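Core protein VP4 (Bluetongue virus, PDB 2JHP) caps the viral messenger RNA inside the virus core, uniting the successive capping reactions, including methyl transfers that turn S-adenosylmethionine into S-adenosyl-L-homocysteine, in one chain. Local coordinates at residues W264-S268 and E285-G289; D243-L249 and I292-M296. All coordinates share one frame. Numbering follows the deposited sequence.

Contact 1: W264-S268 and E285-G289; sequences WDVSS and EDRLG. With SAH (S-adenosyl-L-homocysteine), chain C.
Residues 264-268 leave strand 260-264 at its C-terminal end in a loop that kinks at D265 (phi/psi -130/31) and is extended from V266 to S268, and 285-289 lies within helix 280-295. Two CA pairs set the register: W264-G289 at 6.0 Å and V266-E285 at 6.7 Å. W264, its chi1 t and chi2 -82°, lays its indole against the helix: G289 CA sits 3.4 Å from the centroid of the six-membered ring, 18° off the normal, a CH-pi contact. A CB on residue 289 would fall 2.5 Å from W264 CG, so glycine suits the site. W264 CH2 reaches L288 CD2 at 4.0 Å, and W264 NE1 lies 3.2 Å from E285 O. D265 points its CB away from the helix; its OD2 accepts a 2.9 Å hydrogen bond from SAH N, while OD1 is bridged to R337. V266 turns toward the helix, CG1 4.4 Å from E285 CD, and the same CG1 meets SAH N7 at 3.4 Å. S267 OG approaches SAH C5' to 3.2 Å. S268 OG and E285 OE2, 3.5 Å apart, make at best a weak hydrogen bond; E285 OE1 is held more firmly by R308. A loop at the carboxyl end of a central parallel strand, binding SAH on one side and resting on a helix on the other, is typical of the Rossmann-like methyltransferase fold.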
loop_
_atom_site.group_PDB
_atom_site.type_symbol
_atom_site.label_atom_id
_atom_site.label_comp_id
_atom_site.label_asym_id
_atom_site.label_seq_id
_atom_site.Cartn_x
_atom_site.Cartn_y
_atom_site.Cartn_z
ATOM N N TRP A 264 -16.324 27.193 -4.877
ATOM C CA TRP A 264 -16.545 28.563 -5.396
ATOM C C TRP A 264 -15.436 28.971 -6.356
ATOM O O TRP A 264 -14.269 29.091 -5.957
ATOM C CB TRP A 264 -16.638 29.566 -4.238
ATOM C CG TRP A 264 -16.855 31.028 -4.618
ATOM C CD1 TRP A 264 -15.902 31.931 -5.011
ATOM C CD2 TRP A 264 -18.095 31.751 -4.579
ATOM N NE1 TRP A 264 -16.476 33.170 -5.231
ATOM C CE2 TRP A 264 -17.820 33.087 -4.969
ATOM C CE3 TRP A 264 -19.412 31.401 -4.253
ATOM C CZ2 TRP A 264 -18.816 34.058 -5.056
ATOM C CZ3 TRP A 264 -20.397 32.370 -4.334
ATOM C CH2 TRP A 264 -20.096 33.679 -4.735
ATOM N N ASP A 265 -15.822 29.176 -7.620
ATOM C CA ASP A 265 -14.896 29.561 -8.693
ATOM C C ASP A 265 -15.419 30.762 -9.474
ATOM O O ASP A 265 -15.140 30.922 -10.668
ATOM C CB ASP A 265 -14.618 28.372 -9.635
ATOM C CG ASP A 265 -13.335 28.551 -10.447
ATOM O OD1 ASP A 265 -12.367 29.160 -9.933
ATOM O OD2 ASP A 265 -13.289 28.085 -11.602
ATOM N N VAL A 266 -16.159 31.617 -8.778
ATOM C CA VAL A 266 -16.782 32.800 -9.372
ATOM C C VAL A 266 -15.768 33.861 -9.855
ATOM O O VAL A 266 -14.850 34.246 -9.125
ATOM C CB VAL A 266 -17.818 33.405 -8.386
ATOM C CG1 VAL A 266 -18.393 34.713 -8.897
ATOM C CG2 VAL A 266 -18.926 32.399 -8.112
ATOM N N SER A 267 -15.949 34.299 -11.101
ATOM C CA SER A 267 -15.182 35.393 -11.709
ATOM C C SER A 267 -16.002 36.031 -12.844
ATOM O O SER A 267 -16.877 35.379 -13.416
ATOM C CB SER A 267 -13.838 34.891 -12.243
ATOM O OG SER A 267 -14.000 34.159 -13.444
ATOM N N SER A 268 -15.713 37.294 -13.163
ATOM C CA SER A 268 -16.483 38.039 -14.171
ATOM C C SER A 268 -15.610 38.731 -15.223
ATOM O O SER A 268 -14.399 38.525 -15.266
ATOM C CB SER A 268 -17.404 39.060 -13.491
ATOM O OG SER A 268 -18.582 38.445 -12.997
ATOM N N GLU A 285 -15.617 39.331 -4.779
ATOM C CA GLU A 285 -16.126 37.999 -5.167
ATOM C C GLU A 285 -15.497 36.883 -4.355
ATOM O O GLU A 285 -16.202 36.002 -3.876
ATOM C CB GLU A 285 -15.923 37.711 -6.659
ATOM C CG GLU A 285 -16.713 38.631 -7.579
ATOM C CD GLU A 285 -16.268 38.519 -9.023
ATOM O OE1 GLU A 285 -15.120 38.071 -9.268
ATOM O OE2 GLU A 285 -17.070 38.884 -9.910
ATOM N N ASP A 286 -14.176 36.917 -4.210
ATOM C CA ASP A 286 -13.487 35.904 -3.416
ATOM C C ASP A 286 -13.974 35.968 -1.971
ATOM O O ASP A 286 -14.265 34.932 -1.374
ATOM C CB ASP A 286 -11.962 36.072 -3.482
ATOM C CG ASP A 286 -11.383 35.841 -4.891
ATOM O OD1 ASP A 286 -12.109 35.372 -5.805
ATOM O OD2 ASP A 286 -10.176 36.116 -5.063
ATOM N N ARG A 287 -14.072 37.187 -1.436
ATOM C CA ARG A 287 -14.583 37.435 -0.084
ATOM C C ARG A 287 -16.028 36.964 0.097
ATOM O O ARG A 287 -16.401 36.538 1.191
ATOM C CB ARG A 287 -14.507 38.934 0.293
ATOM C CG ARG A 287 -13.136 39.518 0.716
ATOM C CD ARG A 287 -12.024 38.459 0.917
ATOM N NE ARG A 287 -11.119 38.413 -0.235
ATOM C CZ ARG A 287 -10.342 37.383 -0.553
ATOM N NH1 ARG A 287 -10.351 36.283 0.186
ATOM N NH2 ARG A 287 -9.559 37.452 -1.626
ATOM N N LEU A 288 -16.833 37.068 -0.964
ATOM C CA LEU A 288 -18.250 36.693 -0.913
ATOM C C LEU A 288 -18.418 35.191 -0.762
ATOM O O LEU A 288 -19.198 34.736 0.078
ATOM C CB LEU A 288 -19.006 37.165 -2.159
ATOM C CG LEU A 288 -20.510 36.871 -2.167
ATOM C CD1 LEU A 288 -21.186 37.559 -0.976
ATOM C CD2 LEU A 288 -21.178 37.286 -3.485
ATOM N N GLY A 289 -17.680 34.443 -1.585
ATOM C CA GLY A 289 -17.685 32.986 -1.566
ATOM C C GLY A 289 -17.349 32.440 -0.201
ATOM O O GLY A 289 -17.981 31.492 0.267
HETATM N N SAH C . -15.216 26.673 -13.215
HETATM C CA SAH C . -15.060 27.126 -14.634
HETATM C CB SAH C . -14.201 28.388 -14.753
HETATM C CG SAH C . -14.790 29.602 -14.039
HETATM S SD SAH C . -15.343 30.850 -15.220
HETATM C C SAH C . -14.495 26.000 -15.495
HETATM O O SAH C . -13.818 25.098 -14.999
HETATM O OXT SAH C . -14.717 25.965 -16.705
HETATM C "C5'" SAH C . -16.179 31.850 -13.974
HETATM C "C4'" SAH C . -17.681 31.732 -14.163
HETATM O "O4'" SAH C . -18.364 32.264 -13.058
HETATM C "C3'" SAH C . -18.196 32.492 -15.373
HETATM O "O3'" SAH C . -18.514 31.546 -16.361
HETATM C "C2'" SAH C . -19.432 33.232 -14.886
HETATM O "O2'" SAH C . -20.557 32.925 -15.673
HETATM C "C1'" SAH C . -19.642 32.662 -13.501
HETATM N N9 SAH C . -20.224 33.564 -12.496
HETATM C C8 SAH C . -19.999 34.902 -12.306
HETATM N N7 SAH C . -20.726 35.303 -11.236
HETATM C C5 SAH C . -21.396 34.242 -10.738
HETATM C C6 SAH C . -22.269 34.088 -9.666
HETATM N N6 SAH C . -22.584 35.129 -8.902
HETATM N N1 SAH C . -22.813 32.843 -9.402
HETATM C C2 SAH C . -22.491 31.762 -10.192
HETATM N N3 SAH C . -21.618 31.925 -11.252
HETATM C C4 SAH C . -21.084 33.142 -11.520
#

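Contact 2: D243-L249 and I292-M296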
loop_
_atom_site.group_PDB
_atom_site.type_symbol
_atom_site.label_atom_id
_atom_site.label_comp_id
_atom_site.label_asym_id
_atom_site.label_seq_id
_atom_site.Cartn_x
_atom_site.Cartn_y
_atom_site.Cartn_z
ATOM N N ASP A 243 -25.736 35.312 -5.050
ATOM C CA ASP A 243 -25.314 36.451 -4.229
ATOM C C ASP A 243 -25.495 36.214 -2.721
ATOM O O ASP A 243 -24.869 36.898 -1.903
ATOM C CB ASP A 243 -25.965 37.777 -4.697
ATOM C CG ASP A 243 -27.495 37.753 -4.654
ATOM O OD1 ASP A 243 -28.093 36.675 -4.442
ATOM O OD2 ASP A 243 -28.106 38.833 -4.843
ATOM N N SER A 244 -26.333 35.238 -2.364
ATOM C CA SER A 244 -26.546 34.870 -0.959
ATOM C C SER A 244 -26.707 33.370 -0.754
ATOM O O SER A 244 -26.956 32.615 -1.700
ATOM C CB SER A 244 -27.751 35.602 -0.366
ATOM O OG SER A 244 -28.924 35.367 -1.129
ATOM N N LYS A 245 -26.560 32.951 0.501
ATOM C CA LYS A 245 -26.742 31.560 0.895
ATOM C C LYS A 245 -28.112 31.027 0.486
ATOM O O LYS A 245 -28.256 29.835 0.221
ATOM C CB LYS A 245 -26.550 31.407 2.408
ATOM C CG LYS A 245 -27.452 32.289 3.267
ATOM C CD LYS A 245 -27.316 31.951 4.739
ATOM C CE LYS A 245 -28.206 32.861 5.591
ATOM N NZ LYS A 245 -28.104 32.585 7.056
ATOM N N LYS A 246 -29.105 31.919 0.433
ATOM C CA LYS A 246 -30.469 31.570 0.040
ATOM C C LYS A 246 -30.543 30.799 -1.279
ATOM O O LYS A 246 -31.379 29.907 -1.431
ATOM C CB LYS A 246 -31.333 32.824 -0.059
ATOM C CG LYS A 246 -31.764 33.431 1.288
ATOM C CD LYS A 246 -32.284 34.870 1.140
ATOM C CE LYS A 246 -33.696 34.920 0.569
ATOM N NZ LYS A 246 -34.215 36.320 0.484
ATOM N N ASP A 247 -29.664 31.139 -2.221
ATOM C CA ASP A 247 -29.639 30.501 -3.542
ATOM C C ASP A 247 -29.196 29.038 -3.499
ATOM O O ASP A 247 -29.376 28.300 -4.468
ATOM C CB ASP A 247 -28.724 31.286 -4.487
ATOM C CG ASP A 247 -29.124 32.743 -4.610
ATOM O OD1 ASP A 247 -30.333 33.013 -4.791
ATOM O OD2 ASP A 247 -28.232 33.617 -4.527
ATOM N N ILE A 248 -28.619 28.638 -2.367
ATOM C CA ILE A 248 -28.052 27.305 -2.176
ATOM C C ILE A 248 -28.870 26.479 -1.182
ATOM O O ILE A 248 -29.040 25.273 -1.364
ATOM C CB ILE A 248 -26.585 27.398 -1.704
ATOM C CG1 ILE A 248 -25.780 28.281 -2.658
ATOM C CG2 ILE A 248 -25.957 26.008 -1.585
ATOM C CD1 ILE A 248 -24.484 28.731 -2.098
ATOM N N LEU A 249 -29.369 27.136 -0.136
ATOM C CA LEU A 249 -30.261 26.505 0.837
ATOM C C LEU A 249 -31.461 25.817 0.181
ATOM O O LEU A 249 -31.831 24.708 0.577
ATOM C CB LEU A 249 -30.771 27.518 1.880
ATOM C CG LEU A 249 -30.095 27.777 3.239
ATOM C CD1 LEU A 249 -29.184 26.639 3.707
ATOM C CD2 LEU A 249 -29.340 29.087 3.233
ATOM N N ILE A 292 -20.378 33.436 2.231
ATOM C CA ILE A 292 -21.469 32.490 1.976
ATOM C C ILE A 292 -21.177 31.130 2.610
ATOM O O ILE A 292 -22.051 30.529 3.242
ATOM C CB ILE A 292 -21.773 32.372 0.462
ATOM C CG1 ILE A 292 -22.531 33.631 0.004
ATOM C CG2 ILE A 292 -22.581 31.109 0.164
ATOM C CD1 ILE A 292 -22.776 33.753 -1.492
ATOM N N ALA A 293 -19.934 30.673 2.462
ATOM C CA ALA A 293 -19.504 29.398 3.032
ATOM C C ALA A 293 -19.550 29.427 4.563
ATOM O O ALA A 293 -20.072 28.500 5.184
ATOM C CB ALA A 293 -18.096 29.011 2.520
ATOM N N TYR A 294 -19.008 30.493 5.156
ATOM C CA TYR A 294 -19.000 30.657 6.611
ATOM C C TYR A 294 -20.427 30.653 7.181
ATOM O O TYR A 294 -20.682 29.993 8.186
ATOM C CB TYR A 294 -18.241 31.933 7.015
ATOM C CG TYR A 294 -17.861 32.007 8.484
ATOM C CD1 TYR A 294 -16.714 31.363 8.964
ATOM C CD2 TYR A 294 -18.637 32.721 9.389
ATOM C CE1 TYR A 294 -16.354 31.416 10.303
ATOM C CE2 TYR A 294 -18.286 32.788 10.747
ATOM C CZ TYR A 294 -17.138 32.128 11.191
ATOM O OH TYR A 294 -16.774 32.180 12.520
ATOM N N GLU A 295 -21.350 31.366 6.526
ATOM C CA GLU A 295 -22.758 31.410 6.938
ATOM C C GLU A 295 -23.335 30.011 6.939
ATOM O O GLU A 295 -24.159 29.662 7.786
ATOM C CB GLU A 295 -23.594 32.260 5.979
ATOM C CG GLU A 295 -23.235 33.731 5.895
ATOM C CD GLU A 295 -23.995 34.437 4.784
ATOM O OE1 GLU A 295 -23.409 34.655 3.698
ATOM O OE2 GLU A 295 -25.186 34.761 4.991
ATOM N N MET A 296 -22.883 29.222 5.974
ATOM C CA MET A 296 -23.383 27.884 5.752
ATOM C C MET A 296 -22.540 26.792 6.416
ATOM O O MET A 296 -22.730 25.602 6.151
ATOM C CB MET A 296 -23.506 27.635 4.259
ATOM C CG MET A 296 -24.776 28.172 3.665
ATOM S SD MET A 296 -24.786 27.863 1.905
ATOM C CE MET A 296 -26.486 27.398 1.727
#
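The chain of 243-249 runs from a loop into the short helix 246-249, while 292-296 ends helix 280-295, M296 being the first residue to leave helical angles. The backbones come nearest at K245 and I292, whose CA atoms are 5.5 Å apart. D247 OD2 accepts a hydrogen bond from D243 N (3.1 Å) and a weak one from S244 N (3.3 Å), steadying the bend. Across the interface the packing is mostly by apolar side chains, some against backbone oxygens. I292 CD1 lies 3.8 Å from D243 O, and I292 CG2 meets I248 CD1, also at 3.8 Å. The long, unbranched M296 reaches across to 245-249, its CE 3.4 Å from K245 O, I248 CB and L249 CD1 alike. At the solvent edge K245 CD is 3.5 Å from E295 OE2, but K245 NZ stays 4.2 Å from that oxygen, beyond a salt bridge. I248 and I292 both rest on F262 of strand 260-264, so the segments pack side by side over one face of the sheet of a Rossmann-like domain.

Helix 280-295 serves both contacts: residues 285-289 meet the loop after strand 260-264, and its C-terminal turn meets 243-249. Along the chain, contact 1 is nested within the loop that contact 2 closes. Their centres lie 12 Å apart, and the packing runs on between them, with W264 CZ3 4.0 Å from I292 CD1 and L288 CD1 3.9 Å from D243 O. The bound S-adenosyl-L-homocysteine touches contact 1 directly through D265 to S268. Contact 2 is more peripheral: the D243 side chain lies about 6 Å from the ligand, although the preceding residue, V242, hydrogen-bonds to it through its backbone N. One helix thus backs two loops that border the same cofactor pocket.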